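Local structure of putative beta-glucosidase (Bifidobacterium adolescentis, 5WAB) at residues P129-A141 / I179-P193. The protein is a family 3 glycoside hydrolase with beta-glucosidase activity, probably releasing terminal sugar residues from glycosides such as ginsenosides. Residues are numbered along the deposited sequence; the frame is centred on the assembly and turned at random.
Sequences PYLAGHEAVGIVA and IYFPAFEHIVKTAQP
The imidazoles of H134 and H186 stack face to face, centroids 3.8 Å apart and planes at 13°. H186 holds CG anti to its backbone N (chi1 177°), which carries the ring across to H134, and its CD2 edge meets the carbonyl O of G133. Y130 CZ lies over the centre of the other H134 face, while T190 OG1, hydrogen-bonded to H186 O, sits above the rim of the far face of H186. H134 ND1 donates to Y130 O at 3.0 Å, a bent bond. An alanine in place of H134 would remove the ring between Y130 and H186 and probably leave H186 freer to turn. The two helices, 129-141 and 182-190, belong to the TIM-barrel-type N-terminal domain of family 3, run side by side at 34° and pack against strand 149-155 of the parallel sheet, I187 on L152 and V140 on T150. Where they approach most closely, G133 lets A183 come in, CA to CA 3.9 Å. Further along, I187 enters as a knob among G133, A136, V137 and V140, its CG2 branch 3.6 Å from V140 CG2 and its CD1 3.9 Å from A136 CB. V140 CG1 packs on A191 CB at 3.7 Å.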
ATOM      1  N   PRO A 129      -4.978   5.120   5.832  1.00 23.80           N
ATOM      2  CA  PRO A 129      -3.823   4.735   6.665  1.00 23.29           C
ATOM      3  C   PRO A 129      -3.998   3.406   7.387  1.00 23.48           C
ATOM      4  O   PRO A 129      -3.034   2.634   7.477  1.00 23.44           O
ATOM      5  CB  PRO A 129      -3.690   5.914   7.637  1.00 23.63           C
ATOM      6  CG  PRO A 129      -5.056   6.523   7.690  1.00 24.64           C
ATOM      7  CD  PRO A 129      -5.642   6.341   6.321  1.00 23.31           C
ATOM      8  N   TYR A 130      -5.199   3.099   7.886  1.00 23.44           N
ATOM      9  CA  TYR A 130      -5.396   1.852   8.626  1.00 22.69           C
ATOM     10  C   TYR A 130      -5.177   0.642   7.731  1.00 23.89           C
ATOM     11  O   TYR A 130      -4.525  -0.330   8.127  1.00 25.55           O
ATOM     12  CB  TYR A 130      -6.798   1.803   9.229  1.00 21.47           C
ATOM     13  CG  TYR A 130      -7.055   0.592  10.102  1.00 20.18           C
ATOM     14  CD1 TYR A 130      -7.431  -0.622   9.543  1.00 20.40           C
ATOM     15  CD2 TYR A 130      -6.963   0.669  11.484  1.00 19.26           C
ATOM     16  CE1 TYR A 130      -7.680  -1.735  10.329  1.00 19.10           C
ATOM     17  CE2 TYR A 130      -7.219  -0.442  12.280  1.00 19.42           C
ATOM     18  CZ  TYR A 130      -7.574  -1.642  11.695  1.00 19.00           C
ATOM     19  OH  TYR A 130      -7.825  -2.754  12.473  1.00 18.73           O
ATOM     20  N   LEU A 131      -5.753   0.669   6.529  1.00 24.84           N
ATOM     21  CA  LEU A 131      -5.608  -0.452   5.610  1.00 24.84           C
ATOM     22  C   LEU A 131      -4.151  -0.655   5.213  1.00 24.44           C
ATOM     23  O   LEU A 131      -3.657  -1.789   5.188  1.00 23.92           O
ATOM     24  CB  LEU A 131      -6.470  -0.214   4.372  1.00 25.14           C
ATOM     25  CG  LEU A 131      -6.507  -1.320   3.318  1.00 27.42           C
ATOM     26  CD1 LEU A 131      -7.181  -2.573   3.867  1.00 28.78           C
ATOM     27  CD2 LEU A 131      -7.198  -0.836   2.048  1.00 26.83           C
ATOM     28  N   ALA A 132      -3.442   0.435   4.908  1.00 23.29           N
ATOM     29  CA  ALA A 132      -2.045   0.314   4.500  1.00 23.72           C
ATOM     30  C   ALA A 132      -1.192  -0.283   5.614  1.00 23.30           C
ATOM     31  O   ALA A 132      -0.340  -1.144   5.362  1.00 22.54           O
ATOM     32  CB  ALA A 132      -1.505   1.681   4.076  1.00 16.21           C
ATOM     33  N   GLY A 133      -1.412   0.155   6.854  1.00 24.12           N
ATOM     34  CA  GLY A 133      -0.608  -0.344   7.957  1.00 25.16           C
ATOM     35  C   GLY A 133      -0.905  -1.796   8.278  1.00 27.14           C
ATOM     36  O   GLY A 133       0.010  -2.599   8.485  1.00 29.81           O
ATOM     37  N   HIS A 134      -2.189  -2.154   8.327  1.00 26.22           N
ATOM     38  CA  HIS A 134      -2.565  -3.518   8.678  1.00 26.29           C
ATOM     39  C   HIS A 134      -2.389  -4.508   7.532  1.00 26.13           C
ATOM     40  O   HIS A 134      -2.478  -5.720   7.764  1.00 26.71           O
ATOM     41  CB  HIS A 134      -4.004  -3.546   9.191  1.00 26.96           C
ATOM     42  CG  HIS A 134      -4.168  -2.917  10.540  1.00 27.43           C
ATOM     43  ND1 HIS A 134      -3.913  -1.583  10.778  1.00 27.28           N
ATOM     44  CD2 HIS A 134      -4.539  -3.446  11.729  1.00 27.07           C
ATOM     45  CE1 HIS A 134      -4.127  -1.317  12.054  1.00 26.99           C
ATOM     46  NE2 HIS A 134      -4.511  -2.430  12.652  1.00 27.48           N
ATOM     47  N   GLU A 135      -2.125  -4.031   6.316  1.00 25.45           N
ATOM     48  CA  GLU A 135      -1.761  -4.916   5.215  1.00 25.36           C
ATOM     49  C   GLU A 135      -0.250  -5.059   5.088  1.00 26.04           C
ATOM     50  O   GLU A 135       0.286  -6.170   5.146  1.00 27.16           O
ATOM     51  CB  GLU A 135      -2.354  -4.397   3.905  1.00 27.66           C
ATOM     52  CG  GLU A 135      -3.827  -4.687   3.747  1.00 28.98           C
ATOM     53  CD  GLU A 135      -4.332  -4.311   2.379  1.00 29.67           C
ATOM     54  OE1 GLU A 135      -3.948  -3.231   1.884  1.00 29.49           O
ATOM     55  OE2 GLU A 135      -5.096  -5.105   1.793  1.00 29.53           O
ATOM     56  N   ALA A 136       0.451  -3.936   4.923  1.00 24.27           N
ATOM     57  CA  ALA A 136       1.876  -3.993   4.627  1.00 22.20           C
ATOM     58  C   ALA A 136       2.700  -4.550   5.780  1.00 20.46           C
ATOM     59  O   ALA A 136       3.851  -4.947   5.559  1.00 20.49           O
ATOM     60  CB  ALA A 136       2.384  -2.605   4.246  1.00 22.62           C
ATOM     61  N   VAL A 137       2.137  -4.607   6.991  1.00 20.57           N
ATOM     62  CA  VAL A 137       2.858  -5.190   8.122  1.00 20.13           C
ATOM     63  C   VAL A 137       3.186  -6.651   7.852  1.00 20.90           C
ATOM     64  O   VAL A 137       4.161  -7.184   8.393  1.00 21.83           O
ATOM     65  CB  VAL A 137       2.042  -5.024   9.420  1.00 19.96           C
ATOM     66  CG1 VAL A 137       0.746  -5.824   9.341  1.00 19.00           C
ATOM     67  CG2 VAL A 137       2.861  -5.437  10.651  1.00 18.17           C
ATOM     68  N   GLY A 138       2.392  -7.318   7.008  1.00 20.82           N
ATOM     69  CA  GLY A 138       2.685  -8.697   6.667  1.00 21.28           C
ATOM     70  C   GLY A 138       4.023  -8.862   5.976  1.00 22.52           C
ATOM     71  O   GLY A 138       4.697  -9.882   6.156  1.00 24.12           O
ATOM     72  N   ILE A 139       4.433  -7.866   5.188  1.00 20.95           N
ATOM     73  CA  ILE A 139       5.739  -7.924   4.534  1.00 20.96           C
ATOM     74  C   ILE A 139       6.856  -7.842   5.566  1.00 22.40           C
ATOM     75  O   ILE A 139       7.817  -8.618   5.525  1.00 22.74           O
ATOM     76  CB  ILE A 139       5.866  -6.816   3.473  1.00 19.89           C
ATOM     77  CG1 ILE A 139       4.840  -7.027   2.362  1.00 20.44           C
ATOM     78  CG2 ILE A 139       7.254  -6.806   2.873  1.00 16.67           C
ATOM     79  CD1 ILE A 139       5.020  -8.332   1.609  1.00 18.60           C
ATOM     80  N   VAL A 140       6.755  -6.891   6.500  1.00 23.80           N
ATOM     81  CA  VAL A 140       7.792  -6.717   7.518  1.00 23.16           C
ATOM     82  C   VAL A 140       7.881  -7.946   8.415  1.00 26.78           C
ATOM     83  O   VAL A 140       8.960  -8.517   8.613  1.00 30.65           O
ATOM     84  CB  VAL A 140       7.525  -5.443   8.341  1.00 22.29           C
ATOM     85  CG1 VAL A 140       8.524  -5.326   9.471  1.00 21.57           C
ATOM     86  CG2 VAL A 140       7.572  -4.205   7.445  1.00 16.04           C
ATOM     87  N   ALA A 141       6.748  -8.360   8.988  1.00 27.22           N
ATOM     88  CA  ALA A 141       6.756  -9.512   9.888  1.00 26.62           C
ATOM     89  C   ALA A 141       7.139 -10.788   9.151  1.00 26.35           C
ATOM     90  O   ALA A 141       7.841 -11.645   9.699  1.00 26.75           O
ATOM     91  CB  ALA A 141       5.393  -9.671  10.556  1.00 27.19           C
ATOM     92  N   ILE A 179      -3.209  10.869   8.779  1.00 18.61           N
ATOM     93  CA  ILE A 179      -3.187  10.335   7.415  1.00 19.14           C
ATOM     94  C   ILE A 179      -1.840   9.698   7.082  1.00 19.03           C
ATOM     95  O   ILE A 179      -1.770   8.515   6.744  1.00 19.69           O
ATOM     96  CB  ILE A 179      -3.563  11.417   6.378  1.00 20.26           C
ATOM     97  CG1 ILE A 179      -4.915  12.062   6.714  1.00 19.79           C
ATOM     98  CG2 ILE A 179      -3.553  10.822   4.980  1.00 16.62           C
ATOM     99  CD1 ILE A 179      -6.088  11.106   6.739  1.00 17.37           C
ATOM    100  N   TYR A 180      -0.758  10.470   7.161  1.00 17.73           N
ATOM    101  CA  TYR A 180       0.513  10.039   6.590  1.00 17.73           C
ATOM    102  C   TYR A 180       1.411   9.304   7.574  1.00 17.95           C
ATOM    103  O   TYR A 180       2.351   8.627   7.139  1.00 18.34           O
ATOM    104  CB  TYR A 180       1.244  11.258   6.009  1.00 18.18           C
ATOM    105  CG  TYR A 180       0.373  11.975   5.001  1.00 19.33           C
ATOM    106  CD1 TYR A 180       0.293  11.524   3.690  1.00 19.58           C
ATOM    107  CD2 TYR A 180      -0.414  13.062   5.372  1.00 20.19           C
ATOM    108  CE1 TYR A 180      -0.519  12.148   2.768  1.00 21.01           C
ATOM    109  CE2 TYR A 180      -1.235  13.699   4.447  1.00 21.47           C
ATOM    110  CZ  TYR A 180      -1.284  13.230   3.146  1.00 20.93           C
ATOM    111  OH  TYR A 180      -2.090  13.838   2.212  1.00 21.60           O
ATOM    112  N   PHE A 181       1.107   9.353   8.868  1.00 17.25           N
ATOM    113  CA  PHE A 181       1.897   8.661   9.882  1.00 17.65           C
ATOM    114  C   PHE A 181       1.339   7.294  10.282  1.00 18.90           C
ATOM    115  O   PHE A 181       2.135   6.361  10.448  1.00 19.24           O
ATOM    116  CB  PHE A 181       2.043   9.530  11.138  1.00 17.25           C
ATOM    117  CG  PHE A 181       3.099  10.599  11.025  1.00 16.48           C
ATOM    118  CD1 PHE A 181       3.924  10.669   9.911  1.00 16.07           C
ATOM    119  CD2 PHE A 181       3.243  11.556  12.019  1.00 16.06           C
ATOM    120  CE1 PHE A 181       4.896  11.656   9.806  1.00 14.90           C
ATOM    121  CE2 PHE A 181       4.207  12.551  11.916  1.00 14.13           C
ATOM    122  CZ  PHE A 181       5.033  12.597  10.809  1.00 13.78           C
ATOM    123  N   PRO A 182       0.014   7.123  10.478  1.00 19.37           N
ATOM    124  CA  PRO A 182      -0.471   5.899  11.153  1.00 19.34           C
ATOM    125  C   PRO A 182      -0.002   4.586  10.544  1.00 19.98           C
ATOM    126  O   PRO A 182       0.189   3.616  11.290  1.00 20.31           O
ATOM    127  CB  PRO A 182      -1.995   6.040  11.069  1.00 19.07           C
ATOM    128  CG  PRO A 182      -2.214   7.487  11.089  1.00 19.69           C
ATOM    129  CD  PRO A 182      -1.099   8.065  10.253  1.00 18.97           C
ATOM    130  N   ALA A 183       0.162   4.506   9.220  1.00 18.91           N
ATOM    131  CA  ALA A 183       0.673   3.276   8.621  1.00 19.46           C
ATOM    132  C   ALA A 183       2.112   3.014   9.048  1.00 18.16           C
ATOM    133  O   ALA A 183       2.472   1.878   9.380  1.00 19.43           O
ATOM    134  CB  ALA A 183       0.570   3.347   7.098  1.00 21.38           C
ATOM    135  N   PHE A 184       2.948   4.051   9.047  1.00 18.03           N
ATOM    136  CA  PHE A 184       4.298   3.912   9.582  1.00 16.89           C
ATOM    137  C   PHE A 184       4.259   3.563  11.065  1.00 18.37           C
ATOM    138  O   PHE A 184       4.972   2.664  11.526  1.00 19.11           O
ATOM    139  CB  PHE A 184       5.093   5.198   9.354  1.00 16.22           C
ATOM    140  CG  PHE A 184       5.484   5.447   7.912  1.00 16.64           C
ATOM    141  CD1 PHE A 184       6.561   4.777   7.353  1.00 12.22           C
ATOM    142  CD2 PHE A 184       4.805   6.381   7.134  1.00 14.89           C
ATOM    143  CE1 PHE A 184       6.948   5.011   6.037  1.00 12.39           C
ATOM    144  CE2 PHE A 184       5.187   6.622   5.816  1.00 15.56           C
ATOM    145  CZ  PHE A 184       6.266   5.929   5.268  1.00 12.59           C
ATOM    146  N   GLU A 185       3.420   4.269  11.829  1.00 19.69           N
ATOM    147  CA  GLU A 185       3.358   4.055  13.271  1.00 20.77           C
ATOM    148  C   GLU A 185       2.944   2.627  13.614  1.00 20.19           C
ATOM    149  O   GLU A 185       3.555   1.989  14.477  1.00 20.15           O
ATOM    150  CB  GLU A 185       2.400   5.067  13.906  1.00 22.63           C
ATOM    151  CG  GLU A 185       2.293   4.945  15.427  1.00 25.09           C
ATOM    152  CD  GLU A 185       1.140   5.749  16.015  1.00 26.13           C
ATOM    153  OE1 GLU A 185       0.321   6.294  15.243  1.00 24.93           O
ATOM    154  OE2 GLU A 185       1.045   5.820  17.260  1.00 26.77           O
ATOM    155  N   HIS A 186       1.940   2.088  12.914  1.00 19.96           N
ATOM    156  CA  HIS A 186       1.445   0.753  13.240  1.00 18.68           C
ATOM    157  C   HIS A 186       2.486  -0.321  12.959  1.00 17.58           C
ATOM    158  O   HIS A 186       2.629  -1.270  13.733  1.00 17.00           O
ATOM    159  CB  HIS A 186       0.166   0.449  12.459  1.00 17.15           C
ATOM    160  CG  HIS A 186      -0.353  -0.938  12.682  1.00 18.66           C
ATOM    161  ND1 HIS A 186      -0.991  -1.319  13.843  1.00 20.04           N
ATOM    162  CD2 HIS A 186      -0.279  -2.049  11.911  1.00 15.36           C
ATOM    163  CE1 HIS A 186      -1.311  -2.599  13.764  1.00 16.80           C
ATOM    164  NE2 HIS A 186      -0.887  -3.065  12.603  1.00 16.20           N
ATOM    165  N   ILE A 187       3.186  -0.219  11.834  1.00 19.03           N
ATOM    166  CA  ILE A 187       4.181  -1.231  11.500  1.00 16.93           C
ATOM    167  C   ILE A 187       5.382  -1.148  12.441  1.00 18.63           C
ATOM    168  O   ILE A 187       5.946  -2.176  12.838  1.00 19.87           O
ATOM    169  CB  ILE A 187       4.568  -1.081  10.022  1.00 13.08           C
ATOM    170  CG1 ILE A 187       3.307  -1.283   9.164  1.00 13.29           C
ATOM    171  CG2 ILE A 187       5.647  -2.064   9.654  1.00 13.09           C
ATOM    172  CD1 ILE A 187       3.515  -1.100   7.672  1.00 14.11           C
ATOM    173  N   VAL A 188       5.768   0.066  12.844  1.00 16.89           N
ATOM    174  CA  VAL A 188       6.882   0.226  13.777  1.00 16.23           C
ATOM    175  C   VAL A 188       6.529  -0.362  15.137  1.00 18.68           C
ATOM    176  O   VAL A 188       7.363  -0.998  15.793  1.00 19.70           O
ATOM    177  CB  VAL A 188       7.276   1.712  13.894  1.00 13.30           C
ATOM    178  CG1 VAL A 188       8.077   1.958  15.160  1.00 13.77           C
ATOM    179  CG2 VAL A 188       8.078   2.161  12.681  1.00 12.83           C
ATOM    180  N   LYS A 189       5.299  -0.140  15.596  1.00 19.40           N
ATOM    181  CA  LYS A 189       4.911  -0.630  16.911  1.00 21.10           C
ATOM    182  C   LYS A 189       4.536  -2.110  16.881  1.00 22.19           C
ATOM    183  O   LYS A 189       4.828  -2.840  17.834  1.00 23.02           O
ATOM    184  CB  LYS A 189       3.762   0.210  17.464  1.00 20.08           C
ATOM    185  CG  LYS A 189       4.191   1.599  17.890  1.00 16.00           C
ATOM    186  CD  LYS A 189       3.009   2.417  18.352  1.00 16.62           C
ATOM    187  CE  LYS A 189       3.459   3.747  18.912  1.00 16.78           C
ATOM    188  NZ  LYS A 189       2.309   4.651  19.199  1.00 17.40           N
ATOM    189  N   THR A 190       3.892  -2.582  15.811  1.00 22.98           N
ATOM    190  CA  THR A 190       3.445  -3.974  15.798  1.00 25.35           C
ATOM    191  C   THR A 190       4.585  -4.898  15.412  1.00 28.44           C
ATOM    192  O   THR A 190       4.879  -5.868  16.121  1.00 27.28           O
ATOM    193  CB  THR A 190       2.260  -4.155  14.861  1.00 23.98           C
ATOM    194  OG1 THR A 190       1.207  -3.289  15.292  1.00 24.98           O
ATOM    195  CG2 THR A 190       1.777  -5.615  14.887  1.00 24.85           C
ATOM    196  N   ALA A 191       5.225  -4.625  14.290  1.00 32.58           N
ATOM    197  CA  ALA A 191       6.452  -5.322  13.989  1.00 37.41           C
ATOM    198  C   ALA A 191       7.544  -4.348  14.403  1.00 42.21           C
ATOM    199  O   ALA A 191       7.295  -3.445  15.203  1.00 53.16           O
ATOM    200  CB  ALA A 191       6.502  -5.722  12.510  1.00 36.46           C
ATOM    201  N   GLN A 192       8.710  -4.472  13.843  1.00 35.02           N
ATOM    202  CA  GLN A 192       9.779  -3.559  14.213  1.00 28.13           C
ATOM    203  C   GLN A 192      10.760  -3.656  13.066  1.00 25.25           C
ATOM    204  O   GLN A 192      11.695  -4.467  13.111  1.00 26.31           O
ATOM    205  CB  GLN A 192      10.432  -3.916  15.554  1.00 26.67           C
ATOM    206  CG  GLN A 192       9.750  -3.331  16.804  1.00 25.41           C
ATOM    207  CD  GLN A 192      10.088  -1.853  17.044  1.00 23.86           C
ATOM    208  OE1 GLN A 192      11.031  -1.310  16.460  1.00 23.50           O
ATOM    209  NE2 GLN A 192       9.311  -1.201  17.909  1.00 22.51           N
ATOM    210  N   PRO A 193      10.561  -2.872  12.012  1.00 20.78           N
ATOM    211  CA  PRO A 193      11.407  -3.032  10.830  1.00 19.63           C
ATOM    212  C   PRO A 193      12.849  -2.727  11.188  1.00 18.41           C
ATOM    213  O   PRO A 193      13.147  -1.729  11.847  1.00 19.23           O
ATOM    214  CB  PRO A 193      10.831  -2.016   9.837  1.00 18.94           C
ATOM    215  CG  PRO A 193       9.508  -1.593  10.412  1.00 18.10           C
ATOM    216  CD  PRO A 193       9.640  -1.734  11.887  1.00 18.43           C
TER